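Local coordinates for DNA polymerase beta (Leishmania infantum, PDB 4P4O), which probably carries out template-directed, and also template-independent, DNA synthesis in base excision and double-strand break repair, adding deoxynucleotides to a DNA strand, at residues A[213-218]-A[340-345]; A[177-182]-A[201-206]. All coordinates share one frame; numbering follows the deposited sequence.

Interaction 1: A[213-218]-A[340-345]; sequences PVAATG and EELGVP. With nucleotides of chain D.
Leu-342 reaches across to the loop 213-218 and shows how a single branched side chain can fit a surface made of small residues. Its two methyls are shared out: CD2 meets Ala-215 CB at 4.1 Å, while CD1 lies equally close to Ala-216 CB. Nearer the backbone, Leu-342 CB packs on Pro-213 CB at 4.0 Å. The proline also receives Val-344, whose CG2 branch comes within 3.9 Å of Pro-213 CB, the two side chains crossing at about a right angle. Leu-342 CG stands anti to its own carbonyl carbon (chi1 -74°), a setting from which the forked end spans both alanines.

No direct hydrogen bond joins the segments, and a water supplies the polar link instead. It accepts from Ala-215 N at 2.9 Å and donates to Leu-342 O at 2.8 Å, so a backbone donor and a backbone acceptor are paired through one molecule.

Further out, Val-214 O is gripped twice, by Thr-217 N and by Thr-217 OG1, the hydroxyl lying 2.6 Å from Val-214 O and in the carbonyl plane. These bonds close the turn that leads to Gly-218, the N-cap position of helix 219-229. Glu-278 accepts from Val-214 N and touches both Pro-213 and Val-344, spanning the junction. On the other segment, Glu-340 OE1 lies 2.8 Å from OP1 of DT7 of chain D; a weak hydrogen bond reaches the same carboxylate oxygen from Asn-311.

Glu-341 and Val-344 exchange both backbone N-H···O bonds around a type I' turn with Leu-342 and Gly-343 at its corners. This is the classic two-residue beta hairpin, here presenting its turn from the thumb region of a family X polymerase to a palm-region loop.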
ATOM      1  N   PRO A 213      -9.013  19.609  -3.717  1.00 14.17           N
ATOM      2  CA  PRO A 213      -8.279  18.345  -3.794  1.00 15.22           C
ATOM      3  C   PRO A 213      -8.866  17.450  -4.881  1.00 17.68           C
ATOM      4  O   PRO A 213     -10.094  17.358  -5.004  1.00 17.64           O
ATOM      5  CB  PRO A 213      -8.508  17.730  -2.413  1.00 15.68           C
ATOM      6  CG  PRO A 213      -8.736  18.946  -1.509  1.00 13.93           C
ATOM      7  CD  PRO A 213      -9.550  19.865  -2.370  1.00 14.68           C
ATOM      8  N   VAL A 214      -8.004  16.800  -5.658  1.00 16.54           N
ATOM      9  CA  VAL A 214      -8.474  15.932  -6.719  1.00 17.68           C
ATOM     10  C   VAL A 214      -9.383  14.852  -6.115  1.00 20.37           C
ATOM     11  O   VAL A 214     -10.398  14.456  -6.708  1.00 20.10           O
ATOM     12  CB  VAL A 214      -7.294  15.327  -7.537  1.00 20.88           C
ATOM     13  CG1 VAL A 214      -6.449  14.378  -6.687  1.00 11.11           C
ATOM     14  CG2 VAL A 214      -7.805  14.631  -8.804  1.00 11.99           C
ATOM     15  N   ALA A 215      -9.032  14.408  -4.913  1.00 17.02           N
ATOM     16  CA  ALA A 215      -9.834  13.405  -4.209  1.00 17.39           C
ATOM     17  C   ALA A 215     -11.269  13.865  -3.955  1.00 15.29           C
ATOM     18  O   ALA A 215     -12.171  13.041  -3.861  1.00 22.45           O
ATOM     19  CB  ALA A 215      -9.171  13.022  -2.917  1.00 11.44           C
ATOM     20  N   ALA A 216     -11.480  15.176  -3.859  1.00 18.45           N
ATOM     21  CA  ALA A 216     -12.822  15.722  -3.647  1.00 18.74           C
ATOM     22  C   ALA A 216     -13.704  15.628  -4.895  1.00 20.00           C
ATOM     23  O   ALA A 216     -14.911  15.775  -4.803  1.00 16.05           O
ATOM     24  CB  ALA A 216     -12.752  17.177  -3.163  1.00 14.89           C
ATOM     25  N   THR A 217     -13.110  15.402  -6.062  1.00 20.64           N
ATOM     26  CA  THR A 217     -13.904  15.327  -7.281  1.00 21.88           C
ATOM     27  C   THR A 217     -14.608  13.968  -7.412  1.00 20.92           C
ATOM     28  O   THR A 217     -15.461  13.793  -8.274  1.00 21.37           O
ATOM     29  CB  THR A 217     -13.044  15.598  -8.545  1.00 19.26           C
ATOM     30  OG1 THR A 217     -12.080  14.550  -8.705  1.00 20.21           O
ATOM     31  CG2 THR A 217     -12.322  16.965  -8.441  1.00 15.01           C
ATOM     32  N   GLY A 218     -14.246  13.013  -6.555  1.00 14.01           N
ATOM     33  CA  GLY A 218     -14.803  11.673  -6.622  1.00 15.43           C
ATOM     34  C   GLY A 218     -14.253  10.831  -7.770  1.00 16.73           C
ATOM     35  O   GLY A 218     -14.805   9.780  -8.085  1.00 15.35           O
ATOM     36  N   GLU A 340      -2.406  16.109   6.878  1.00 18.96           N
ATOM     37  CA  GLU A 340      -2.933  16.115   5.520  1.00 17.55           C
ATOM     38  C   GLU A 340      -4.410  15.766   5.595  1.00 17.31           C
ATOM     39  O   GLU A 340      -4.811  14.952   6.422  1.00 23.08           O
ATOM     40  CB  GLU A 340      -2.236  15.048   4.671  1.00 17.27           C
ATOM     41  CG  GLU A 340      -0.736  15.193   4.561  1.00 22.49           C
ATOM     42  CD  GLU A 340       0.055  14.317   5.534  1.00 23.98           C
ATOM     43  OE1 GLU A 340       1.213  14.670   5.769  1.00 28.30           O
ATOM     44  OE2 GLU A 340      -0.442  13.279   6.034  1.00 19.44           O
ATOM     45  N   GLU A 341      -5.216  16.371   4.734  1.00 15.18           N
ATOM     46  CA  GLU A 341      -6.605  15.943   4.549  1.00 13.99           C
ATOM     47  C   GLU A 341      -6.833  15.724   3.068  1.00 15.82           C
ATOM     48  O   GLU A 341      -6.425  16.552   2.244  1.00 14.95           O
ATOM     49  CB  GLU A 341      -7.585  16.990   5.082  1.00 21.15           C
ATOM     50  CG  GLU A 341      -7.454  17.293   6.569  1.00 31.21           C
ATOM     51  CD  GLU A 341      -7.865  16.121   7.463  1.00 35.45           C
ATOM     52  OE1 GLU A 341      -8.095  15.001   6.953  1.00 34.53           O
ATOM     53  OE2 GLU A 341      -7.962  16.329   8.688  1.00 39.98           O
ATOM     54  N   LEU A 342      -7.462  14.609   2.723  1.00 14.25           N
ATOM     55  CA  LEU A 342      -7.706  14.307   1.325  1.00 18.41           C
ATOM     56  C   LEU A 342      -6.419  14.442   0.523  1.00 18.21           C
ATOM     57  O   LEU A 342      -6.436  14.940  -0.596  1.00 16.15           O
ATOM     58  CB  LEU A 342      -8.777  15.242   0.742  1.00 13.82           C
ATOM     59  CG  LEU A 342     -10.217  14.977   1.177  1.00 20.20           C
ATOM     60  CD1 LEU A 342     -11.213  15.944   0.487  1.00 14.06           C
ATOM     61  CD2 LEU A 342     -10.589  13.500   0.944  1.00 14.42           C
ATOM     62  N   GLY A 343      -5.299  14.013   1.100  1.00 14.75           N
ATOM     63  CA  GLY A 343      -4.053  13.951   0.344  1.00 16.16           C
ATOM     64  C   GLY A 343      -3.374  15.290   0.084  1.00 17.78           C
ATOM     65  O   GLY A 343      -2.462  15.388  -0.746  1.00 11.69           O
ATOM     66  N   VAL A 344      -3.822  16.321   0.795  1.00 14.74           N
ATOM     67  CA  VAL A 344      -3.294  17.670   0.650  1.00 15.86           C
ATOM     68  C   VAL A 344      -2.898  18.190   2.039  1.00 16.33           C
ATOM     69  O   VAL A 344      -3.742  18.299   2.915  1.00 14.36           O
ATOM     70  CB  VAL A 344      -4.369  18.591   0.027  1.00 19.68           C
ATOM     71  CG1 VAL A 344      -3.926  20.069   0.043  1.00 13.32           C
ATOM     72  CG2 VAL A 344      -4.739  18.104  -1.382  1.00 14.95           C
ATOM     73  N   PRO A 345      -1.606  18.489   2.252  1.00 20.79           N
ATOM     74  CA  PRO A 345      -1.187  19.020   3.555  1.00 20.02           C
ATOM     75  C   PRO A 345      -1.949  20.281   3.938  1.00 19.80           C
ATOM     76  O   PRO A 345      -2.225  21.130   3.079  1.00 14.67           O
ATOM     77  CB  PRO A 345       0.281  19.379   3.324  1.00 18.34           C
ATOM     78  CG  PRO A 345       0.714  18.502   2.256  1.00 18.47           C
ATOM     79  CD  PRO A 345      -0.459  18.269   1.355  1.00 13.37           C
TER
ATOM     80  P    DT D   7       2.277  11.105   7.856  1.00 15.19           P
ATOM     81  OP1  DT D   7       2.249  12.388   7.110  1.00 19.79           O
ATOM     82  OP2  DT D   7       2.000  11.120   9.301  1.00 20.84           O
ATOM     83  O5'  DT D   7       1.276  10.082   7.165  1.00 19.07           O
ATOM     84  C5'  DT D   7       1.363   9.880   5.759  1.00 15.08           C
ATOM     85  C4'  DT D   7       0.256   8.915   5.355  1.00 15.63           C
ATOM     86  O4'  DT D   7       0.546   7.614   5.924  1.00 15.10           O
ATOM     87  C3'  DT D   7      -1.161   9.298   5.819  1.00 12.97           C
ATOM     88  O3'  DT D   7      -1.964   9.219   4.653  1.00 17.63           O
ATOM     89  C2'  DT D   7      -1.506   8.235   6.866  1.00 13.58           C
ATOM     90  C1'  DT D   7      -0.663   7.050   6.375  1.00 17.75           C
ATOM     91  N1   DT D   7      -0.410   5.959   7.391  1.00 19.34           N
ATOM     92  C2   DT D   7      -0.692   4.655   7.038  1.00 20.26           C
ATOM     93  O2   DT D   7      -1.128   4.350   5.947  1.00 20.51           O
ATOM     94  N3   DT D   7      -0.457   3.713   8.012  1.00 14.93           N
ATOM     95  C4   DT D   7       0.026   3.964   9.292  1.00 19.39           C
ATOM     96  O4   DT D   7       0.214   3.069  10.115  1.00 20.73           O
ATOM     97  C5   DT D   7       0.317   5.348   9.590  1.00 16.19           C
ATOM     98  C7   DT D   7       0.856   5.726  10.951  1.00 17.52           C
ATOM     99  C6   DT D   7       0.079   6.266   8.642  1.00 15.26           C
TER
HETATM  100  O   HOH W   1      -6.539  14.914  -3.425  1.00 20.47           O

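Interaction 2: A[177-182]-A[201-206]; sequences KDFSIL and LSRTLD
Phe-179 and Arg-203 face each other as a non-hydrogen-bonded pair of an antiparallel ladder, which continues through Ser-180 with Ser-202 and Ile-181 with Leu-201. The backbone bonds begin at the central pair: Ser-180 N gives to Ser-202 O at 2.7 Å, and Ser-202 N returns a straighter bond to Ser-180 O. Next along, Thr-204 N donates to Asp-178 O at 2.9 Å from above the carbonyl plane.

Aromatic and apolar packing fills one face of the ladder. Arg-203 CG sits over the Phe-179 ring, 3.8 Å from its centroid, in a CH-pi contact; a bend at chi3 (60°) then carries the guanidinium back alongside Asp-178, its plane almost perpendicular to the ring. Leu-201 CD1 touches both Phe-179 CD2 and Ile-181 CD1.

The charged groups meet loosely: Asp-178 OD2 and Arg-203 NH2 form a long salt bridge (3.8 Å), supplemented by a water between OD2 and NH1, while NH2 donates to Pro-208 O. Another water joins Lys-177 O to Thr-204 OG1.

Cys-171 of helix 157-175 packs on Phe-179, Ile-181 and Leu-201, with helix 219-229 meeting the first two, while strand 270-277, parallel to 193-203, hydrogen-bonds to its other edge through the backbone of Leu-201.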
ATOM      1  N   LYS A 177      -7.071  12.408 -21.032  1.00 18.54           N
ATOM      2  CA  LYS A 177      -5.635  12.631 -21.069  1.00 23.84           C
ATOM      3  C   LYS A 177      -5.098  13.462 -19.889  1.00 22.38           C
ATOM      4  O   LYS A 177      -3.888  13.528 -19.680  1.00 21.22           O
ATOM      5  CB  LYS A 177      -5.243  13.275 -22.402  1.00 24.74           C
ATOM      6  CG  LYS A 177      -5.701  14.716 -22.515  1.00 32.61           C
ATOM      7  CD  LYS A 177      -5.046  15.428 -23.687  1.00 42.94           C
ATOM      8  CE  LYS A 177      -5.399  16.914 -23.672  1.00 54.32           C
ATOM      9  NZ  LYS A 177      -4.792  17.673 -24.805  1.00 62.12           N
ATOM     10  N   ASP A 178      -5.986  14.098 -19.126  1.00 16.98           N
ATOM     11  CA  ASP A 178      -5.563  14.824 -17.928  1.00 19.24           C
ATOM     12  C   ASP A 178      -5.054  13.890 -16.829  1.00 17.78           C
ATOM     13  O   ASP A 178      -4.450  14.357 -15.859  1.00 16.89           O
ATOM     14  CB  ASP A 178      -6.696  15.667 -17.340  1.00 22.35           C
ATOM     15  CG  ASP A 178      -7.018  16.894 -18.169  1.00 25.09           C
ATOM     16  OD1 ASP A 178      -6.260  17.218 -19.107  1.00 25.00           O
ATOM     17  OD2 ASP A 178      -8.041  17.540 -17.864  1.00 32.53           O
ATOM     18  N   PHE A 179      -5.321  12.589 -16.964  1.00 14.99           N
ATOM     19  CA  PHE A 179      -4.958  11.630 -15.914  1.00 17.48           C
ATOM     20  C   PHE A 179      -3.910  10.626 -16.340  1.00 13.67           C
ATOM     21  O   PHE A 179      -3.707  10.380 -17.523  1.00 14.89           O
ATOM     22  CB  PHE A 179      -6.191  10.902 -15.363  1.00 13.44           C
ATOM     23  CG  PHE A 179      -6.969  11.717 -14.377  1.00 13.61           C
ATOM     24  CD1 PHE A 179      -7.917  12.634 -14.813  1.00 15.22           C
ATOM     25  CD2 PHE A 179      -6.729  11.587 -13.014  1.00 12.38           C
ATOM     26  CE1 PHE A 179      -8.633  13.404 -13.900  1.00 13.93           C
ATOM     27  CE2 PHE A 179      -7.436  12.344 -12.099  1.00 12.32           C
ATOM     28  CZ  PHE A 179      -8.386  13.255 -12.540  1.00 13.09           C
ATOM     29  N   SER A 180      -3.245  10.038 -15.358  1.00 19.14           N
ATOM     30  CA  SER A 180      -2.176   9.102 -15.643  1.00 20.24           C
ATOM     31  C   SER A 180      -2.156   7.964 -14.622  1.00 21.39           C
ATOM     32  O   SER A 180      -2.478   8.151 -13.443  1.00 21.26           O
ATOM     33  CB  SER A 180      -0.836   9.852 -15.687  1.00 22.17           C
ATOM     34  OG  SER A 180       0.251   8.960 -15.678  1.00 29.52           O
ATOM     35  N   ILE A 181      -1.786   6.779 -15.092  1.00 19.88           N
ATOM     36  CA  ILE A 181      -1.678   5.608 -14.238  1.00 20.47           C
ATOM     37  C   ILE A 181      -0.244   5.131 -14.284  1.00 13.66           C
ATOM     38  O   ILE A 181       0.329   5.010 -15.357  1.00 15.25           O
ATOM     39  CB  ILE A 181      -2.542   4.438 -14.757  1.00 18.93           C
ATOM     40  CG1 ILE A 181      -4.001   4.602 -14.349  1.00 22.67           C
ATOM     41  CG2 ILE A 181      -2.014   3.112 -14.200  1.00 18.49           C
ATOM     42  CD1 ILE A 181      -4.254   4.306 -12.879  1.00 15.06           C
ATOM     43  N   LEU A 182       0.339   4.847 -13.129  1.00 12.98           N
ATOM     44  CA  LEU A 182       1.654   4.204 -13.092  1.00 20.02           C
ATOM     45  C   LEU A 182       1.651   3.031 -12.111  1.00 16.90           C
ATOM     46  O   LEU A 182       1.155   3.144 -10.986  1.00 18.55           O
ATOM     47  CB  LEU A 182       2.744   5.214 -12.708  1.00 26.16           C
ATOM     48  CG  LEU A 182       4.173   4.664 -12.608  1.00 35.61           C
ATOM     49  CD1 LEU A 182       4.771   4.361 -13.988  1.00 33.98           C
ATOM     50  CD2 LEU A 182       5.061   5.628 -11.830  1.00 40.74           C
ATOM     51  N   LEU A 201      -2.745   6.747  -9.395  1.00 17.53           N
ATOM     52  CA  LEU A 201      -3.544   7.519 -10.320  1.00 14.40           C
ATOM     53  C   LEU A 201      -3.320   9.000 -10.010  1.00 16.43           C
ATOM     54  O   LEU A 201      -3.432   9.426  -8.864  1.00 11.24           O
ATOM     55  CB  LEU A 201      -5.021   7.140 -10.173  1.00 10.34           C
ATOM     56  CG  LEU A 201      -6.048   7.982 -10.945  1.00 16.83           C
ATOM     57  CD1 LEU A 201      -5.907   7.817 -12.490  1.00 11.39           C
ATOM     58  CD2 LEU A 201      -7.491   7.666 -10.462  1.00 10.83           C
ATOM     59  N   SER A 202      -2.986   9.784 -11.027  1.00 15.62           N
ATOM     60  CA  SER A 202      -2.714  11.193 -10.799  1.00 17.69           C
ATOM     61  C   SER A 202      -2.956  12.049 -12.044  1.00 18.00           C
ATOM     62  O   SER A 202      -2.974  11.552 -13.165  1.00 18.46           O
ATOM     63  CB  SER A 202      -1.286  11.383 -10.272  1.00 16.23           C
ATOM     64  OG  SER A 202      -0.314  10.950 -11.210  1.00 15.78           O
ATOM     65  N   ARG A 203      -3.178  13.339 -11.824  1.00 14.23           N
ATOM     66  CA  ARG A 203      -3.274  14.293 -12.918  1.00 18.70           C
ATOM     67  C   ARG A 203      -1.889  14.623 -13.479  1.00 17.69           C
ATOM     68  O   ARG A 203      -0.904  14.720 -12.746  1.00 18.64           O
ATOM     69  CB  ARG A 203      -4.030  15.555 -12.473  1.00 12.64           C
ATOM     70  CG  ARG A 203      -5.491  15.270 -12.129  1.00 14.23           C
ATOM     71  CD  ARG A 203      -6.223  16.503 -11.616  1.00 17.26           C
ATOM     72  NE  ARG A 203      -6.236  17.574 -12.603  1.00 21.28           N
ATOM     73  CZ  ARG A 203      -7.156  17.705 -13.550  1.00 25.46           C
ATOM     74  NH1 ARG A 203      -8.148  16.831 -13.641  1.00 27.15           N
ATOM     75  NH2 ARG A 203      -7.084  18.715 -14.409  1.00 23.35           N
ATOM     76  N   THR A 204      -1.811  14.752 -14.794  1.00 15.76           N
ATOM     77  CA  THR A 204      -0.546  15.068 -15.438  1.00 19.00           C
ATOM     78  C   THR A 204      -0.088  16.480 -15.090  1.00 20.80           C
ATOM     79  O   THR A 204      -0.831  17.267 -14.501  1.00 17.36           O
ATOM     80  CB  THR A 204      -0.670  14.986 -16.947  1.00 19.33           C
ATOM     81  OG1 THR A 204      -1.615  15.970 -17.379  1.00 22.25           O
ATOM     82  CG2 THR A 204      -1.149  13.593 -17.372  1.00 18.46           C
ATOM     83  N   LEU A 205       1.149  16.790 -15.468  1.00 22.27           N
ATOM     84  CA  LEU A 205       1.702  18.119 -15.266  1.00 21.18           C
ATOM     85  C   LEU A 205       1.015  19.170 -16.137  1.00 23.53           C
ATOM     86  O   LEU A 205       0.981  20.346 -15.779  1.00 30.66           O
ATOM     87  CB  LEU A 205       3.202  18.104 -15.544  1.00 24.93           C
ATOM     88  CG  LEU A 205       4.056  17.607 -14.381  1.00 38.37           C
ATOM     89  CD1 LEU A 205       5.467  17.275 -14.849  1.00 43.98           C
ATOM     90  CD2 LEU A 205       4.076  18.628 -13.254  1.00 40.91           C
ATOM     91  N   ASP A 206       0.458  18.738 -17.268  1.00 24.67           N
ATOM     92  CA  ASP A 206      -0.201  19.637 -18.227  1.00 30.13           C
ATOM     93  C   ASP A 206      -1.692  19.835 -17.972  1.00 29.37           C
ATOM     94  O   ASP A 206      -2.331  20.678 -18.603  1.00 31.00           O
ATOM     95  CB  ASP A 206      -0.043  19.100 -19.655  1.00 39.82           C
ATOM     96  CG  ASP A 206       1.365  19.261 -20.192  1.00 50.25           C
ATOM     97  OD1 ASP A 206       2.061  20.225 -19.799  1.00 50.68           O
ATOM     98  OD2 ASP A 206       1.771  18.419 -21.019  1.00 55.34           O
TER
HETATM   99  O   HOH W   2      -2.106  15.796 -20.031  1.00 23.69           O
HETATM  100  O   HOH W   3      -9.994  16.543 -15.994  1.00 32.38           O
HETATM  101  O   HOH W   4       0.006   8.327 -11.919  1.00 19.30           O

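From the N terminus, the chain leaves helix 157-175, runs through 177-182, and returns at 201-206, closing interaction 2 over an 18-residue excursion that includes the magnesium-binding Asp-196 and Asp-198. Soon afterwards 213-218 opens interaction 1, a far longer loop of 121 residues that closes at 340-345. The two contacts therefore follow in series, neither nested nor crossed. Interaction 2 is local to the palm sheet; interaction 1 ties that palm to the thumb region. With centres 15 Å apart they still touch, because Val-214 CG2 packs 3.7 Å from Arg-203 CD and also meets the Phe-179 ring, passing apolar packing from one to the other.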